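Side-chain contacts in QdtA (Thermoanaerobacterium thermosaccharolyticum, PDB 4ZU5), which belongs to the WxcM-like branch of the cupin superfamily and has a pocket that holds thymidine: residues Phe100-Thr103 and Glu104-Leu108; Phe127-Asp130 and Glu131-Arg135. One frame throughout, in Å; residues are numbered along the deposited sequence.

Both contacts are local, each formed by side chains a few residues apart on one continuous run of chain, and they lie on opposite sides of the chain's centre, with about 15 Å between their nearest atoms. Contact 1 turns the chain from strand 96-100 into strand 107-112 and so passes it from one five-stranded antiparallel sheet to the other; Phe102, Cys106 and Leu108, which meet in it, are buried. Contact 2 lies entirely within helix 125-136, where Tyr128 and Ala132 are covered but Phe127, Asp130, Lys133 and Lys134 are exposed. Sulfur and aliphatic carbon meet a ring obliquely in the first, whereas the second sets CH groups over ring faces, stacks a carboxylate on one ring and adds a salt bridge.

Contact 1. Residues Phe100-Thr103 and Glu104-Leu108; sequences FDFT and EGCVL
Thr103 and Cys106 close a type II beta turn, the bend between strand 96-100 and strand 107-112 of this cupin fold. Its hydrogen bond runs from Cys106 N to Thr103 O and is 3.1 Å long. The donor stands above the carbonyl plane, 51° out of it, and so misses the lone-pair directions. Gly105 takes the third position of the turn with a positive phi, where a CB would press on the carbonyl O of Glu104.

The apolar contacts gather on the ring of Phe102. Cys106 SG approaches obliquely, 3.8 Å from Phe102 CD2, and the line from the ring centroid to the sulfur lies 67° off the ring normal: an oblique sulfur-aromatic contact. The thiol is brought to the ring by a chi1 of -173°, which sets SG anti to the Cys106 backbone N. One atom farther round, Phe102 CE2 lies 4.2 Å from Leu108 CD2, again obliquely. Val67 of strand 67-73 touches both Phe102 and Cys106, while Arg48 also packs on Phe102.

Polar groups tie the turn to its neighbours. Thr103 OG1 accepts a hydrogen bond from Ser66 N, and Gly105 O accepts one from Asn64 ND2.

The chemistry is thus divided: a single backbone bond closes the turn, backbone and side-chain hydrogen bonds tie it to Asn64 and Ser66, and the buried sulfur, ring and leucine methyl meet through van der Waals contacts, with the sulfur-aromatic approach among them.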
loop_
_atom_site.group_PDB
_atom_site.type_symbol
_atom_site.label_atom_id
_atom_site.label_comp_id
_atom_site.label_asym_id
_atom_site.label_seq_id
_atom_site.Cartn_x
_atom_site.Cartn_y
_atom_site.Cartn_z
ATOM N N PHE A 100 -3.384 -17.371 4.935
ATOM C CA PHE A 100 -3.634 -18.548 4.086
ATOM C C PHE A 100 -4.847 -18.375 3.189
ATOM O O PHE A 100 -5.580 -17.381 3.295
ATOM C CB PHE A 100 -3.701 -19.801 4.983
ATOM C CG PHE A 100 -4.946 -19.871 5.823
ATOM C CD1 PHE A 100 -6.064 -20.565 5.377
ATOM C CD2 PHE A 100 -5.011 -19.220 7.034
ATOM C CE1 PHE A 100 -7.224 -20.643 6.134
ATOM C CE2 PHE A 100 -6.166 -19.285 7.798
ATOM C CZ PHE A 100 -7.283 -19.959 7.333
ATOM N N ASP A 101 -5.071 -19.319 2.269
ATOM C CA ASP A 101 -6.119 -19.172 1.283
ATOM C C ASP A 101 -6.038 -17.866 0.510
ATOM O O ASP A 101 -7.042 -17.175 0.322
ATOM C CB ASP A 101 -7.509 -19.253 1.910
ATOM C CG ASP A 101 -7.936 -20.714 2.264
ATOM O OD1 ASP A 101 -7.149 -21.668 2.152
ATOM O OD2 ASP A 101 -9.047 -20.840 2.788
ATOM N N PHE A 102 -4.830 -17.515 0.085
ATOM C CA PHE A 102 -4.695 -16.419 -0.843
ATOM C C PHE A 102 -5.349 -16.828 -2.164
ATOM O O PHE A 102 -4.963 -17.844 -2.729
ATOM C CB PHE A 102 -3.209 -16.175 -1.082
ATOM C CG PHE A 102 -2.485 -15.524 0.043
ATOM C CD1 PHE A 102 -1.992 -16.256 1.103
ATOM C CD2 PHE A 102 -2.187 -14.151 -0.013
ATOM C CE1 PHE A 102 -1.238 -15.648 2.110
ATOM C CE2 PHE A 102 -1.465 -13.532 0.995
ATOM C CZ PHE A 102 -0.972 -14.284 2.059
ATOM N N THR A 103 -6.331 -16.076 -2.637
ATOM C CA THR A 103 -6.879 -16.305 -3.960
ATOM C C THR A 103 -5.950 -15.874 -5.094
ATOM O O THR A 103 -4.908 -15.230 -4.879
ATOM C CB THR A 103 -8.241 -15.639 -4.133
ATOM O OG1 THR A 103 -8.115 -14.213 -4.150
ATOM C CG2 THR A 103 -9.184 -16.060 -3.035
ATOM N N GLU A 104 -6.296 -16.296 -6.309
ATOM C CA GLU A 104 -5.501 -15.983 -7.498
ATOM C C GLU A 104 -5.653 -14.490 -7.706
ATOM O O GLU A 104 -6.764 -13.983 -7.650
ATOM C CB GLU A 104 -6.029 -16.745 -8.730
ATOM C CG GLU A 104 -5.464 -16.328 -10.092
ATOM C CD GLU A 104 -4.010 -16.723 -10.273
ATOM O OE1 GLU A 104 -3.460 -17.553 -9.529
ATOM O OE2 GLU A 104 -3.390 -16.214 -11.212
ATOM N N GLY A 105 -4.533 -13.782 -7.853
ATOM C CA GLY A 105 -4.557 -12.319 -8.008
ATOM C C GLY A 105 -4.544 -11.568 -6.668
ATOM O O GLY A 105 -4.547 -10.349 -6.651
ATOM N N CYS A 106 -4.510 -12.272 -5.537
ATOM C CA CYS A 106 -4.593 -11.585 -4.232
ATOM C C CYS A 106 -3.412 -10.647 -4.018
ATOM O O CYS A 106 -2.272 -10.970 -4.349
ATOM C CB CYS A 106 -4.587 -12.592 -3.105
ATOM S SG CYS A 106 -4.872 -11.896 -1.449
ATOM N N VAL A 107 -3.679 -9.543 -3.340
ATOM C CA VAL A 107 -2.654 -8.580 -2.978
ATOM C C VAL A 107 -2.926 -8.190 -1.532
ATOM O O VAL A 107 -4.015 -7.684 -1.254
ATOM C CB VAL A 107 -2.813 -7.274 -3.757
ATOM C CG1 VAL A 107 -1.882 -6.239 -3.201
ATOM C CG2 VAL A 107 -2.593 -7.455 -5.251
ATOM N N LEU A 108 -1.988 -8.477 -0.661
ATOM C CA LEU A 108 -2.091 -8.110 0.770
ATOM C C LEU A 108 -1.077 -6.971 1.021
ATOM O O LEU A 108 0.127 -7.175 0.815
ATOM C CB LEU A 108 -1.663 -9.311 1.579
ATOM C CG LEU A 108 -1.761 -9.164 3.112
ATOM C CD1 LEU A 108 -3.105 -8.595 3.537
ATOM C CD2 LEU A 108 -1.423 -10.427 3.895
#

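Contact 2. Residues Phe127-Asp130 and Glu131-Arg135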
loop_
_atom_site.group_PDB
_atom_site.type_symbol
_atom_site.label_atom_id
_atom_site.label_comp_id
_atom_site.label_asym_id
_atom_site.label_seq_id
_atom_site.Cartn_x
_atom_site.Cartn_y
_atom_site.Cartn_z
ATOM N N PHE A 127 8.689 -19.056 22.574
ATOM C CA PHE A 127 9.010 -17.767 23.158
ATOM C C PHE A 127 7.798 -16.847 23.058
ATOM O O PHE A 127 7.479 -16.154 24.007
ATOM C CB PHE A 127 10.217 -17.136 22.453
ATOM C CG PHE A 127 10.642 -15.812 23.064
ATOM C CD1 PHE A 127 11.081 -15.756 24.391
ATOM C CD2 PHE A 127 10.547 -14.611 22.346
ATOM C CE1 PHE A 127 11.424 -14.543 24.981
ATOM C CE2 PHE A 127 10.925 -13.404 22.923
ATOM C CZ PHE A 127 11.369 -13.367 24.240
ATOM N N TYR A 128 7.141 -16.830 21.902
ATOM C CA TYR A 128 5.943 -16.044 21.741
ATOM C C TYR A 128 5.010 -16.366 22.895
ATOM O O TYR A 128 4.600 -15.497 23.646
ATOM C CB TYR A 128 5.215 -16.305 20.414
ATOM C CG TYR A 128 3.830 -15.765 20.456
ATOM C CD1 TYR A 128 3.610 -14.398 20.448
ATOM C CD2 TYR A 128 2.749 -16.589 20.660
ATOM C CE1 TYR A 128 2.353 -13.882 20.643
ATOM C CE2 TYR A 128 1.484 -16.078 20.839
ATOM C CZ TYR A 128 1.283 -14.712 20.805
ATOM O OH TYR A 128 0.007 -14.249 21.021
ATOM N N ILE A 129 4.664 -17.642 23.029
ATOM C CA ILE A 129 3.687 -18.060 24.023
ATOM C C ILE A 129 4.078 -17.672 25.430
ATOM O O ILE A 129 3.226 -17.264 26.200
ATOM C CB ILE A 129 3.460 -19.596 23.978
ATOM C CG1 ILE A 129 2.804 -20.000 22.651
ATOM C CG2 ILE A 129 2.572 -20.063 25.126
ATOM C CD1 ILE A 129 1.367 -19.529 22.497
ATOM N N ASP A 130 5.339 -17.840 25.779
ATOM C CA ASP A 130 5.790 -17.433 27.087
ATOM C C ASP A 130 5.521 -15.956 27.282
ATOM O O ASP A 130 4.944 -15.591 28.287
ATOM C CB ASP A 130 7.280 -17.679 27.268
ATOM C CG ASP A 130 7.574 -19.132 27.633
ATOM O OD1 ASP A 130 6.677 -19.844 28.153
ATOM O OD2 ASP A 130 8.718 -19.548 27.376
ATOM N N GLU A 131 6.030 -15.125 26.377
ATOM C CA GLU A 131 5.815 -13.660 26.491
ATOM C C GLU A 131 4.322 -13.312 26.524
ATOM O O GLU A 131 3.870 -12.483 27.303
ATOM C CB GLU A 131 6.454 -12.911 25.316
ATOM C CG GLU A 131 7.970 -12.927 25.240
ATOM C CD GLU A 131 8.628 -12.623 26.574
ATOM O OE1 GLU A 131 8.919 -11.427 26.790
ATOM O OE2 GLU A 131 8.810 -13.560 27.405
ATOM N N ALA A 132 3.538 -13.929 25.655
ATOM C CA ALA A 132 2.135 -13.584 25.582
ATOM C C ALA A 132 1.351 -14.053 26.792
ATOM O O ALA A 132 0.383 -13.418 27.198
ATOM C CB ALA A 132 1.532 -14.157 24.306
ATOM N N LYS A 133 1.718 -15.182 27.382
ATOM C CA LYS A 133 1.044 -15.599 28.611
ATOM C C LYS A 133 1.247 -14.583 29.730
ATOM O O LYS A 133 0.335 -14.342 30.502
ATOM C CB LYS A 133 1.488 -17.002 29.071
ATOM C CG LYS A 133 0.659 -18.131 28.465
ATOM C CD LYS A 133 1.364 -19.474 28.542
ATOM C CE LYS A 133 0.470 -20.671 28.233
ATOM N NZ LYS A 133 1.345 -21.897 28.109
ATOM N N LYS A 134 2.427 -14.017 29.857
ATOM C CA LYS A 134 2.620 -12.938 30.832
ATOM C C LYS A 134 1.715 -11.721 30.620
ATOM O O LYS A 134 1.291 -11.083 31.590
ATOM C CB LYS A 134 4.054 -12.427 30.802
ATOM C CG LYS A 134 5.116 -13.439 31.200
ATOM C CD LYS A 134 6.480 -12.773 31.115
ATOM C CE LYS A 134 7.606 -13.767 30.882
ATOM N NZ LYS A 134 8.871 -13.036 30.610
ATOM N N ARG A 135 1.461 -11.348 29.371
ATOM C CA ARG A 135 0.545 -10.225 29.091
ATOM C C ARG A 135 -0.932 -10.549 29.343
ATOM O O ARG A 135 -1.651 -9.767 29.950
ATOM C CB ARG A 135 0.726 -9.784 27.625
ATOM C CG ARG A 135 -0.227 -8.707 27.135
ATOM C CD ARG A 135 0.011 -7.450 27.936
ATOM N NE ARG A 135 1.423 -7.148 27.819
ATOM C CZ ARG A 135 1.937 -6.277 26.966
ATOM N NH1 ARG A 135 1.163 -5.509 26.200
ATOM N NH2 ARG A 135 3.249 -6.147 26.927
#
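Glu131 N and Ala132 N donate to Phe127 O and Tyr128 O in the i to i+4 pattern of an alpha helix, at 3.0 and 2.8 Å, and Lys133 N does the same to Ile129 O. The next bond, from Lys134 N to Asp130 O, is weak. This is helix 125-136, close to the C-terminal end of the cupin chain.

Four residues apart again, side chains pair along the helix. Glu131 lays its CG over one face of the Phe127 ring, 3.8 Å from the ring centroid and displaced toward the rim, a CH-pi contact. Bending at chi2 (-46°) carries the carboxylate on across the same ring, and the two planes are only 6° apart, an evident stack. On the buried side Ala132 CB sits over a face of Tyr128, 4.0 Å from its centroid. The Tyr128 hydroxyl donates to Leu94 O, and Pro74 packs on both residues, joining the helix to the body of the fold. Ile129 CG2 meets the aliphatic part of Lys133, 3.7 Å from CD. Lys134 reaches back extended to form a salt bridge with Glu131, its NZ 3.2 Å from OE2 on the syn side of the carboxylate.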